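Local coordinates for NleG5-1 effector (Enterobacteria phage YYZ-2008, PDB 5VGC), which probably acts as a ubiquitin-protein transferase of the RING/U-box kind, a bacterial effector that also binds calcium ions, at residues A[143-154]-A[166-176]; A[133-141]-A[203-211]. The protein carries 1 engineered substitution. One frame throughout, in Å; residues are numbered along the deposited sequence. Where two conformers were deposited one is given.

Contact 1 (A[143-154]-A[166-176]); sequences CPVTLCEPEDGV and MLYDKMALIHL. With CA (calcium ion), chain G.
The contact is the base of a beta hairpin: strand 152-154 and the loop before it pair and pack with strand 166-169 and the start of helix 170-178, a loop, hairpin and helix in succession, consistent with the RING/U-box type of fold to which the family is assigned. Val154 and Tyr168 form an antiparallel hydrogen-bonded pair: Val154 N reaches Tyr168 O and Tyr168 N reaches Val154 O, each at 2.8 Å. The pairing runs on into the helix, whose first amide, Lys170 N, donates to Asp152 O at 3.2 Å. Asp169 is the N-cap; its OD1 takes a weak bond from Met171 N, while OD2 shares a water with Glu151 N. Glu151 OE2 in turn binds calcium, together with Glu130. Pro150 lies beside the Asp169 carboxylate. Over one face of the Tyr168 ring lies Pro144, its CD 3.9 Å from the ring centroid in a CH-pi contact, and Met166 CE touches CG of the same proline. Further along the helix, Val145 CG1 meets Ala172 CB, and Val154 CG1 packs on Leu173 CD2 at 3.7 Å. Cys143 ties loop to hairpin. With SG anti to the backbone N (chi1 168°), the sulfur accepts from Thr146 N and, weakly, from Val145 N of its own loop, and the bond from across the contact is almost straight: Asp169 N to Cys143 SG, 3.3 Å, with 177° at the hydrogen.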
loop_
_atom_site.group_PDB
_atom_site.type_symbol
_atom_site.label_atom_id
_atom_site.label_comp_id
_atom_site.label_asym_id
_atom_site.label_seq_id
_atom_site.Cartn_x
_atom_site.Cartn_y
_atom_site.Cartn_z
ATOM N N CYS A 143 -21.581 -25.994 -3.904
ATOM C CA CYS A 143 -20.783 -24.772 -3.776
ATOM C C CYS A 143 -19.575 -24.950 -2.868
ATOM O O CYS A 143 -19.709 -25.512 -1.779
ATOM C CB CYS A 143 -21.669 -23.626 -3.278
ATOM S SG CYS A 143 -20.815 -22.127 -2.746
ATOM N N PRO A 144 -18.384 -24.474 -3.303
ATOM C CA PRO A 144 -17.183 -24.623 -2.440
ATOM C C PRO A 144 -17.239 -23.831 -1.137
ATOM O O PRO A 144 -16.539 -24.193 -0.189
ATOM C CB PRO A 144 -16.035 -24.137 -3.314
ATOM C CG PRO A 144 -16.567 -24.092 -4.705
ATOM C CD PRO A 144 -18.044 -23.824 -4.583
ATOM N N VAL A 145 -18.071 -22.778 -1.084
ATOM C CA VAL A 145 -18.255 -21.993 0.121
ATOM C C VAL A 145 -19.340 -22.614 1.008
ATOM O O VAL A 145 -19.055 -22.964 2.147
ATOM C CB VAL A 145 -18.571 -20.517 -0.220
ATOM C CG1 VAL A 145 -18.769 -19.689 1.043
ATOM C CG2 VAL A 145 -17.457 -19.915 -1.062
ATOM N N THR A 146 -20.570 -22.749 0.518
ATOM C CA THR A 146 -21.672 -23.268 1.376
ATOM C C THR A 146 -21.597 -24.772 1.626
ATOM O O THR A 146 -22.190 -25.250 2.593
ATOM C CB THR A 146 -23.068 -23.017 0.792
ATOM O OG1 THR A 146 -23.083 -23.568 -0.518
ATOM C CG2 THR A 146 -23.381 -21.536 0.750
ATOM N N LEU A 147 -20.892 -25.508 0.759
ATOM C CA LEU A 147 -20.871 -26.985 0.788
ATOM C C LEU A 147 -22.281 -27.590 0.561
ATOM O O LEU A 147 -22.587 -28.655 1.070
ATOM C CB LEU A 147 -20.228 -27.516 2.077
ATOM C CG LEU A 147 -18.848 -26.943 2.471
ATOM C CD1 LEU A 147 -18.431 -27.458 3.848
ATOM C CD2 LEU A 147 -17.757 -27.253 1.454
ATOM N N CYS A 148 -23.116 -26.886 -0.212
ATOM C CA CYS A 148 -24.482 -27.304 -0.530
ATOM C C CYS A 148 -24.748 -27.056 -1.990
ATOM O O CYS A 148 -24.054 -26.296 -2.620
ATOM C CB CYS A 148 -25.495 -26.487 0.270
ATOM S SG CYS A 148 -25.482 -26.821 2.017
ATOM N N GLU A 149 -25.771 -27.694 -2.523
ATOM C CA GLU A 149 -26.252 -27.340 -3.853
ATOM C C GLU A 149 -27.061 -26.061 -3.709
ATOM O O GLU A 149 -28.029 -26.040 -2.959
ATOM C CB GLU A 149 -27.108 -28.453 -4.466
ATOM C CG GLU A 149 -27.492 -28.165 -5.914
ATOM C CD GLU A 149 -28.515 -29.116 -6.448
ATOM O OE1 GLU A 149 -28.224 -30.318 -6.398
ATOM O OE2 GLU A 149 -29.601 -28.673 -6.922
ATOM N N PRO A 150 -26.664 -24.993 -4.417
ATOM C CA PRO A 150 -27.439 -23.746 -4.335
ATOM C C PRO A 150 -28.693 -23.822 -5.186
ATOM O O PRO A 150 -28.734 -24.592 -6.140
ATOM C CB PRO A 150 -26.471 -22.703 -4.904
ATOM C CG PRO A 150 -25.654 -23.473 -5.873
ATOM C CD PRO A 150 -25.500 -24.855 -5.317
ATOM N N GLU A 151 -29.706 -23.036 -4.833
ATOM C CA GLU A 151 -30.896 -22.874 -5.674
ATOM C C GLU A 151 -30.625 -21.935 -6.830
ATOM O O GLU A 151 -30.877 -22.265 -8.009
ATOM C CB GLU A 151 -32.062 -22.409 -4.833
ATOM C CG GLU A 151 -32.474 -23.345 -3.665
ATOM C CD GLU A 151 -32.187 -24.855 -3.815
ATOM O OE1 GLU A 151 -31.286 -25.345 -3.071
ATOM O OE2 GLU A 151 -32.845 -25.578 -4.656
ATOM N N ASP A 152 -30.090 -20.770 -6.492
ATOM C CA ASP A 152 -29.537 -19.830 -7.475
ATOM C C ASP A 152 -28.033 -19.953 -7.501
ATOM O O ASP A 152 -27.370 -19.677 -6.502
ATOM C CB ASP A 152 -29.960 -18.401 -7.134
ATOM C CG ASP A 152 -31.461 -18.251 -7.142
ATOM O OD1 ASP A 152 -32.062 -18.569 -8.196
ATOM O OD2 ASP A 152 -32.036 -17.830 -6.117
ATOM N N GLY A 153 -27.505 -20.368 -8.646
ATOM C CA GLY A 153 -26.085 -20.631 -8.779
ATOM C C GLY A 153 -25.433 -19.681 -9.760
ATOM O O GLY A 153 -26.110 -19.127 -10.622
ATOM N N VAL A 154 -24.117 -19.498 -9.618
ATOM C CA VAL A 154 -23.327 -18.653 -10.516
ATOM C C VAL A 154 -21.996 -19.334 -10.848
ATOM O O VAL A 154 -21.332 -19.901 -9.940
ATOM C CB VAL A 154 -22.993 -17.295 -9.880
ATOM C CG1 VAL A 154 -22.253 -16.402 -10.867
ATOM C CG2 VAL A 154 -24.240 -16.579 -9.370
ATOM N N MET A 166 -16.324 -23.020 -11.568
ATOM C CA MET A 166 -17.079 -23.765 -10.590
ATOM C C MET A 166 -18.355 -23.047 -10.279
ATOM O O MET A 166 -18.479 -21.830 -10.487
ATOM C CB MET A 166 -16.238 -23.995 -9.352
ATOM C CG MET A 166 -15.079 -24.954 -9.645
ATOM S SD MET A 166 -14.564 -25.943 -8.237
ATOM C CE MET A 166 -13.795 -24.736 -7.175
ATOM N N LEU A 167 -19.306 -23.836 -9.806
ATOM C CA LEU A 167 -20.631 -23.371 -9.458
ATOM C C LEU A 167 -20.612 -22.904 -8.010
ATOM O O LEU A 167 -20.288 -23.683 -7.134
ATOM C CB LEU A 167 -21.651 -24.506 -9.624
ATOM C CG LEU A 167 -23.097 -24.154 -9.260
ATOM C CD1 LEU A 167 -23.595 -23.021 -10.160
ATOM C CD2 LEU A 167 -23.991 -25.387 -9.368
ATOM N N TYR A 168 -20.963 -21.642 -7.778
ATOM C CA TYR A 168 -21.073 -21.086 -6.428
ATOM C C TYR A 168 -22.510 -20.647 -6.144
ATOM O O TYR A 168 -23.281 -20.316 -7.069
ATOM C CB TYR A 168 -20.139 -19.862 -6.255
ATOM C CG TYR A 168 -18.667 -20.188 -6.392
ATOM C CD1 TYR A 168 -18.096 -20.386 -7.625
ATOM C CD2 TYR A 168 -17.850 -20.274 -5.287
ATOM C CE1 TYR A 168 -16.763 -20.693 -7.766
ATOM C CE2 TYR A 168 -16.503 -20.583 -5.418
ATOM C CZ TYR A 168 -15.968 -20.788 -6.682
ATOM O OH TYR A 168 -14.636 -21.108 -6.873
ATOM N N ASP A 169 -22.843 -20.623 -4.860
ATOM C CA ASP A 169 -24.066 -20.003 -4.374
ATOM C C ASP A 169 -23.962 -18.479 -4.555
ATOM O O ASP A 169 -23.016 -17.806 -4.049
ATOM C CB ASP A 169 -24.309 -20.353 -2.900
ATOM C CG ASP A 169 -25.743 -20.090 -2.453
ATOM O OD1 ASP A 169 -26.199 -18.940 -2.544
ATOM O OD2 ASP A 169 -26.415 -21.041 -1.988
ATOM N N LYS A 170 -24.965 -17.953 -5.269
ATOM C CA LYS A 170 -25.079 -16.527 -5.550
ATOM C C LYS A 170 -24.834 -15.664 -4.305
ATOM O O LYS A 170 -24.002 -14.722 -4.321
ATOM C CB LYS A 170 -26.464 -16.251 -6.117
ATOM C CG LYS A 170 -26.705 -14.826 -6.598
ATOM C CD LYS A 170 -28.162 -14.658 -6.949
ATOM C CE LYS A 170 -28.441 -13.203 -7.244
ATOM N NZ LYS A 170 -29.893 -12.928 -7.372
ATOM N N MET A 171 -25.551 -15.991 -3.229
ATOM C CA MET A 171 -25.439 -15.280 -1.956
ATOM C C MET A 171 -23.997 -15.310 -1.436
ATOM O O MET A 171 -23.500 -14.297 -0.899
ATOM C CB MET A 171 -26.403 -15.871 -0.905
ATOM C CG MET A 171 -27.898 -15.730 -1.225
ATOM S SD MET A 171 -29.111 -16.475 -0.078
ATOM C CE MET A 171 -28.981 -18.208 -0.514
ATOM N N ALA A 172 -23.330 -16.462 -1.606
ATOM C CA ALA A 172 -21.938 -16.622 -1.193
ATOM C C ALA A 172 -21.041 -15.727 -2.029
ATOM O O ALA A 172 -20.172 -15.041 -1.491
ATOM C CB ALA A 172 -21.498 -18.065 -1.317
ATOM N N LEU A 173 -21.258 -15.729 -3.346
ATOM C CA LEU A 173 -20.459 -14.847 -4.215
ATOM C C LEU A 173 -20.642 -13.348 -3.856
ATOM O O LEU A 173 -19.655 -12.568 -3.759
ATOM C CB LEU A 173 -20.792 -15.096 -5.692
ATOM C CG LEU A 173 -19.618 -15.008 -6.659
ATOM C CD1 LEU A 173 -18.527 -15.992 -6.257
ATOM C CD2 LEU A 173 -20.132 -15.280 -8.065
ATOM N N ILE A 174 -21.909 -12.970 -3.646
ATOM C CA ILE A 174 -22.221 -11.627 -3.160
ATOM C C ILE A 174 -21.474 -11.299 -1.842
ATOM O O ILE A 174 -20.897 -10.183 -1.692
ATOM C CB ILE A 174 -23.730 -11.408 -3.030
ATOM C CG1 ILE A 174 -24.327 -11.312 -4.451
ATOM C CG2 ILE A 174 -24.027 -10.114 -2.226
ATOM C CD1 ILE A 174 -25.840 -11.352 -4.514
ATOM N N HIS A 175 -21.469 -12.253 -0.914
ATOM C CA HIS A 175 -20.723 -12.119 0.334
ATOM C C HIS A 175 -19.214 -11.985 0.106
ATOM O O HIS A 175 -18.572 -11.142 0.741
ATOM C CB HIS A 175 -21.011 -13.296 1.254
ATOM C CG HIS A 175 -20.280 -13.245 2.556
ATOM N ND1 HIS A 175 -19.174 -14.025 2.817
ATOM C CD2 HIS A 175 -20.509 -12.525 3.678
ATOM C CE1 HIS A 175 -18.748 -13.782 4.044
ATOM N NE2 HIS A 175 -19.543 -12.879 4.589
ATOM N N LEU A 176 -18.651 -12.793 -0.789
ATOM C CA LEU A 176 -17.212 -12.708 -1.097
ATOM C C LEU A 176 -16.861 -11.349 -1.692
ATOM O O LEU A 176 -15.844 -10.729 -1.279
ATOM C CB LEU A 176 -16.752 -13.789 -2.076
ATOM C CG LEU A 176 -16.796 -15.237 -1.607
ATOM C CD1 LEU A 176 -16.446 -16.178 -2.754
ATOM C CD2 LEU A 176 -15.891 -15.483 -0.435
HETATM CA CA CA G . -33.082 -28.071 -4.669
HETATM O O HOH W 1 -29.158 -21.327 -2.641
#

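Contact 2 (A[133-141]-A[203-211]); sequences QLQVPESLR and FDPDRGNFV
A small apolar cluster joins the short, weakly bonded helix at about 138-141 and the loop before it to the C-terminal hairpin of strands 201-204 and 209-212, whose turn carries a G1 beta bulge: Gly208, with positive phi, and Asn209 both face Asp204. Two phenylalanines of the hairpin, Phe203 and Phe210, receive the aliphatic side chains. Val136 is shared between them. Its CG1, held anti to the carbonyl carbon (chi1 -49°), lies 3.6 Å from Phe203 CB and 3.8 Å from Phe210 CZ, and its CB stands over one face of the Phe203 ring, offset toward the rim. Pro205 N lies over the opposite face. Leu140 reaches both rings by different atoms: its CD1 meets Phe203 CE1, the leucine running at about a right angle to the phenylalanine side chain, whereas CB sits 3.9 Å from Phe210 CE2. Its other methyl, CD2, is 4.0 Å from Asn209 OD1. Pro137 CD adds an oblique contact at Phe203 CZ, 3.8 Å away, and Leu134 CD1 approaches Phe210 CZ more loosely at 4.3 Å. Leu140 O lies at the edge of the Phe210 ring, in its plane. Phe210 also meets the ring of Phe155, on strand 152-157 of the same sheet. These two segments are thus joined by shape fit and van der Waals packing, with the Phe210 ring buried and Phe203 nearer the surface.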
loop_
_atom_site.group_PDB
_atom_site.type_symbol
_atom_site.label_atom_id
_atom_site.label_comp_id
_atom_site.label_asym_id
_atom_site.label_seq_id
_atom_site.Cartn_x
_atom_site.Cartn_y
_atom_site.Cartn_z
ATOM N N GLN A 133 -30.793 -28.110 -15.371
ATOM C CA GLN A 133 -30.754 -29.517 -15.750
ATOM C C GLN A 133 -29.318 -29.870 -16.131
ATOM O O GLN A 133 -29.020 -30.283 -17.245
ATOM C CB GLN A 133 -31.786 -29.813 -16.838
ATOM C CG GLN A 133 -33.212 -29.930 -16.298
ATOM C CD GLN A 133 -34.240 -30.276 -17.370
ATOM O OE1 GLN A 133 -34.690 -31.420 -17.471
ATOM N NE2 GLN A 133 -34.615 -29.283 -18.178
ATOM N N LEU A 134 -28.438 -29.671 -15.158
ATOM C CA LEU A 134 -27.037 -29.968 -15.304
ATOM C C LEU A 134 -26.881 -31.460 -15.117
ATOM O O LEU A 134 -27.319 -31.995 -14.108
ATOM C CB LEU A 134 -26.212 -29.234 -14.243
ATOM C CG LEU A 134 -26.421 -27.734 -14.111
ATOM C CD1 LEU A 134 -25.668 -27.254 -12.906
ATOM C CD2 LEU A 134 -25.977 -27.011 -15.364
ATOM N N GLN A 135 -26.260 -32.128 -16.091
ATOM C CA GLN A 135 -25.972 -33.563 -16.008
ATOM C C GLN A 135 -24.503 -33.741 -15.612
ATOM O O GLN A 135 -23.633 -33.911 -16.465
ATOM C CB GLN A 135 -26.292 -34.241 -17.340
ATOM C CG GLN A 135 -27.766 -34.176 -17.743
ATOM C CD GLN A 135 -28.642 -35.203 -17.027
ATOM O OE1 GLN A 135 -28.530 -35.412 -15.818
ATOM N NE2 GLN A 135 -29.529 -35.845 -17.784
ATOM N N VAL A 136 -24.242 -33.682 -14.306
ATOM C CA VAL A 136 -22.891 -33.740 -13.765
ATOM C C VAL A 136 -22.885 -34.503 -12.448
ATOM O O VAL A 136 -23.940 -34.767 -11.877
ATOM C CB VAL A 136 -22.305 -32.321 -13.513
ATOM C CG1 VAL A 136 -22.497 -31.433 -14.737
ATOM C CG2 VAL A 136 -22.907 -31.647 -12.275
ATOM N N PRO A 137 -21.694 -34.851 -11.951
ATOM C CA PRO A 137 -21.666 -35.500 -10.656
ATOM C C PRO A 137 -21.915 -34.560 -9.479
ATOM O O PRO A 137 -21.638 -33.346 -9.537
ATOM C CB PRO A 137 -20.239 -36.089 -10.582
ATOM C CG PRO A 137 -19.705 -36.017 -11.972
ATOM C CD PRO A 137 -20.344 -34.800 -12.539
ATOM N N GLU A 138 -22.397 -35.162 -8.403
ATOM C CA GLU A 138 -22.844 -34.427 -7.238
ATOM C C GLU A 138 -21.797 -33.382 -6.811
ATOM O O GLU A 138 -22.151 -32.235 -6.551
ATOM C CB GLU A 138 -23.231 -35.389 -6.101
ATOM C CG GLU A 138 -24.639 -35.157 -5.553
ATOM C CD GLU A 138 -24.665 -34.194 -4.377
ATOM O OE1 GLU A 138 -25.171 -33.051 -4.530
ATOM O OE2 GLU A 138 -24.172 -34.589 -3.293
ATOM N N SER A 139 -20.519 -33.757 -6.789
ATOM C CA SER A 139 -19.470 -32.849 -6.363
ATOM C C SER A 139 -19.481 -31.511 -7.127
ATOM O O SER A 139 -19.170 -30.478 -6.525
ATOM C CB SER A 139 -18.084 -33.520 -6.437
ATOM O OG SER A 139 -17.600 -33.565 -7.765
ATOM N N LEU A 140 -19.828 -31.516 -8.416
ATOM C CA LEU A 140 -19.854 -30.251 -9.158
ATOM C C LEU A 140 -21.161 -29.469 -8.941
ATOM O O LEU A 140 -21.233 -28.271 -9.256
ATOM C CB LEU A 140 -19.604 -30.495 -10.652
ATOM C CG LEU A 140 -18.223 -31.088 -11.016
ATOM C CD1 LEU A 140 -18.093 -31.212 -12.514
ATOM C CD2 LEU A 140 -17.070 -30.248 -10.477
ATOM N N ARG A 141 -22.189 -30.138 -8.408
ATOM C CA ARG A 141 -23.415 -29.450 -8.010
ATOM C C ARG A 141 -23.251 -28.625 -6.734
ATOM O O ARG A 141 -24.060 -27.737 -6.509
ATOM C CB ARG A 141 -24.591 -30.428 -7.850
ATOM C CG ARG A 141 -25.087 -30.986 -9.175
ATOM C CD ARG A 141 -26.409 -31.742 -9.116
ATOM N NE ARG A 141 -27.187 -31.436 -10.330
ATOM C CZ ARG A 141 -28.396 -30.853 -10.392
ATOM N NH1 ARG A 141 -29.073 -30.490 -9.301
ATOM N NH2 ARG A 141 -28.953 -30.634 -11.584
ATOM N N PHE A 203 -20.007 -28.819 -18.988
ATOM C CA PHE A 203 -19.323 -29.924 -18.326
ATOM C C PHE A 203 -18.542 -30.747 -19.352
ATOM O O PHE A 203 -19.119 -31.218 -20.332
ATOM C CB PHE A 203 -20.315 -30.833 -17.599
ATOM C CG PHE A 203 -19.673 -32.046 -16.974
ATOM C CD1 PHE A 203 -18.783 -31.905 -15.912
ATOM C CD2 PHE A 203 -19.950 -33.325 -17.442
ATOM C CE1 PHE A 203 -18.184 -33.016 -15.330
ATOM C CE2 PHE A 203 -19.359 -34.436 -16.869
ATOM C CZ PHE A 203 -18.476 -34.283 -15.809
ATOM N N ASP A 204 -17.238 -30.904 -19.115
ATOM C CA ASP A 204 -16.374 -31.735 -19.956
ATOM C C ASP A 204 -16.098 -33.034 -19.168
ATOM O O ASP A 204 -15.408 -32.992 -18.137
ATOM C CB ASP A 204 -15.094 -30.967 -20.267
ATOM C CG ASP A 204 -14.168 -31.682 -21.245
ATOM O OD1 ASP A 204 -14.465 -32.801 -21.711
ATOM O OD2 ASP A 204 -13.113 -31.095 -21.558
ATOM N N PRO A 205 -16.654 -34.184 -19.624
ATOM C CA PRO A 205 -16.444 -35.481 -18.956
ATOM C C PRO A 205 -14.978 -35.918 -18.782
ATOM O O PRO A 205 -14.636 -36.502 -17.745
ATOM C CB PRO A 205 -17.152 -36.475 -19.877
ATOM C CG PRO A 205 -18.169 -35.675 -20.596
ATOM C CD PRO A 205 -17.596 -34.301 -20.753
ATOM N N ASP A 206 -14.130 -35.648 -19.779
ATOM C CA ASP A 206 -12.727 -36.095 -19.737
ATOM C C ASP A 206 -11.871 -35.283 -18.765
ATOM O O ASP A 206 -10.981 -35.835 -18.116
ATOM C CB ASP A 206 -12.097 -36.125 -21.144
ATOM C CG ASP A 206 -12.823 -37.072 -22.097
ATOM O OD1 ASP A 206 -13.045 -38.252 -21.733
ATOM O OD2 ASP A 206 -13.170 -36.627 -23.213
ATOM N N ARG A 207 -12.147 -33.980 -18.662
ATOM C CA ARG A 207 -11.518 -33.107 -17.655
ATOM C C ARG A 207 -12.203 -33.131 -16.279
ATOM O O ARG A 207 -11.594 -32.757 -15.297
ATOM C CB ARG A 207 -11.434 -31.667 -18.178
ATOM C CG ARG A 207 -10.542 -31.516 -19.403
ATOM C CD ARG A 207 -10.446 -30.097 -19.874
ATOM N NE ARG A 207 -9.775 -29.252 -18.899
ATOM C CZ ARG A 207 -9.355 -28.010 -19.131
ATOM N NH1 ARG A 207 -9.527 -27.418 -20.315
ATOM N NH2 ARG A 207 -8.747 -27.333 -18.160
ATOM N N GLY A 208 -13.455 -33.564 -16.215
ATOM C CA GLY A 208 -14.195 -33.662 -14.947
ATOM C C GLY A 208 -14.562 -32.323 -14.320
ATOM O O GLY A 208 -14.648 -32.192 -13.095
ATOM N N ASN A 209 -14.784 -31.330 -15.175
ATOM C CA ASN A 209 -14.986 -29.958 -14.762
ATOM C C ASN A 209 -15.833 -29.245 -15.791
ATOM O O ASN A 209 -15.942 -29.675 -16.954
ATOM C CB ASN A 209 -13.622 -29.223 -14.617
ATOM C CG ASN A 209 -12.981 -29.413 -13.247
ATOM O OD1 ASN A 209 -13.639 -29.265 -12.223
ATOM N ND2 ASN A 209 -11.685 -29.737 -13.225
ATOM N N PHE A 210 -16.439 -28.145 -15.352
ATOM C CA PHE A 210 -17.041 -27.200 -16.257
ATOM C C PHE A 210 -15.923 -26.423 -16.938
ATOM O O PHE A 210 -15.117 -25.810 -16.251
ATOM C CB PHE A 210 -17.923 -26.226 -15.521
ATOM C CG PHE A 210 -19.180 -26.809 -14.957
ATOM C CD1 PHE A 210 -20.270 -27.034 -15.766
ATOM C CD2 PHE A 210 -19.296 -27.067 -13.597
ATOM C CE1 PHE A 210 -21.459 -27.547 -15.250
ATOM C CE2 PHE A 210 -20.479 -27.572 -13.063
ATOM C CZ PHE A 210 -21.562 -27.815 -13.891
ATOM N N VAL A 211 -15.885 -26.462 -18.273
ATOM C CA VAL A 211 -14.909 -25.716 -19.075
ATOM C C VAL A 211 -15.627 -24.635 -19.866
ATOM O O VAL A 211 -16.784 -24.830 -20.284
ATOM C CB VAL A 211 -14.120 -26.606 -20.050
ATOM C CG1 VAL A 211 -13.055 -25.805 -20.799
ATOM C CG2 VAL A 211 -13.483 -27.769 -19.307
#

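Overall arrangement
Contacts 1 and 2 share one antiparallel sheet, in which strands 164-169 and 209-212 are neighbours, but use it differently: contact 1 pairs two of its strands, contact 2 packs side chains on its C-terminal hairpin. Contact 1 is the larger and more buried, and combines backbone pairing, a capped helix start and sulfur-accepted bonds between elements close in sequence. Contact 2 brings together segments some 60 residues apart and relies on apolar side chains, with a smaller share of its residues buried. Where the chain passes from helix 138-141 into the loop of contact 1, Arg141 NH1 forms a salt bridge with Glu149 OE1, and Pro150 and Leu167 pack against Arg141 O. Contact 1 includes a calcium ligand; contact 2 contains none.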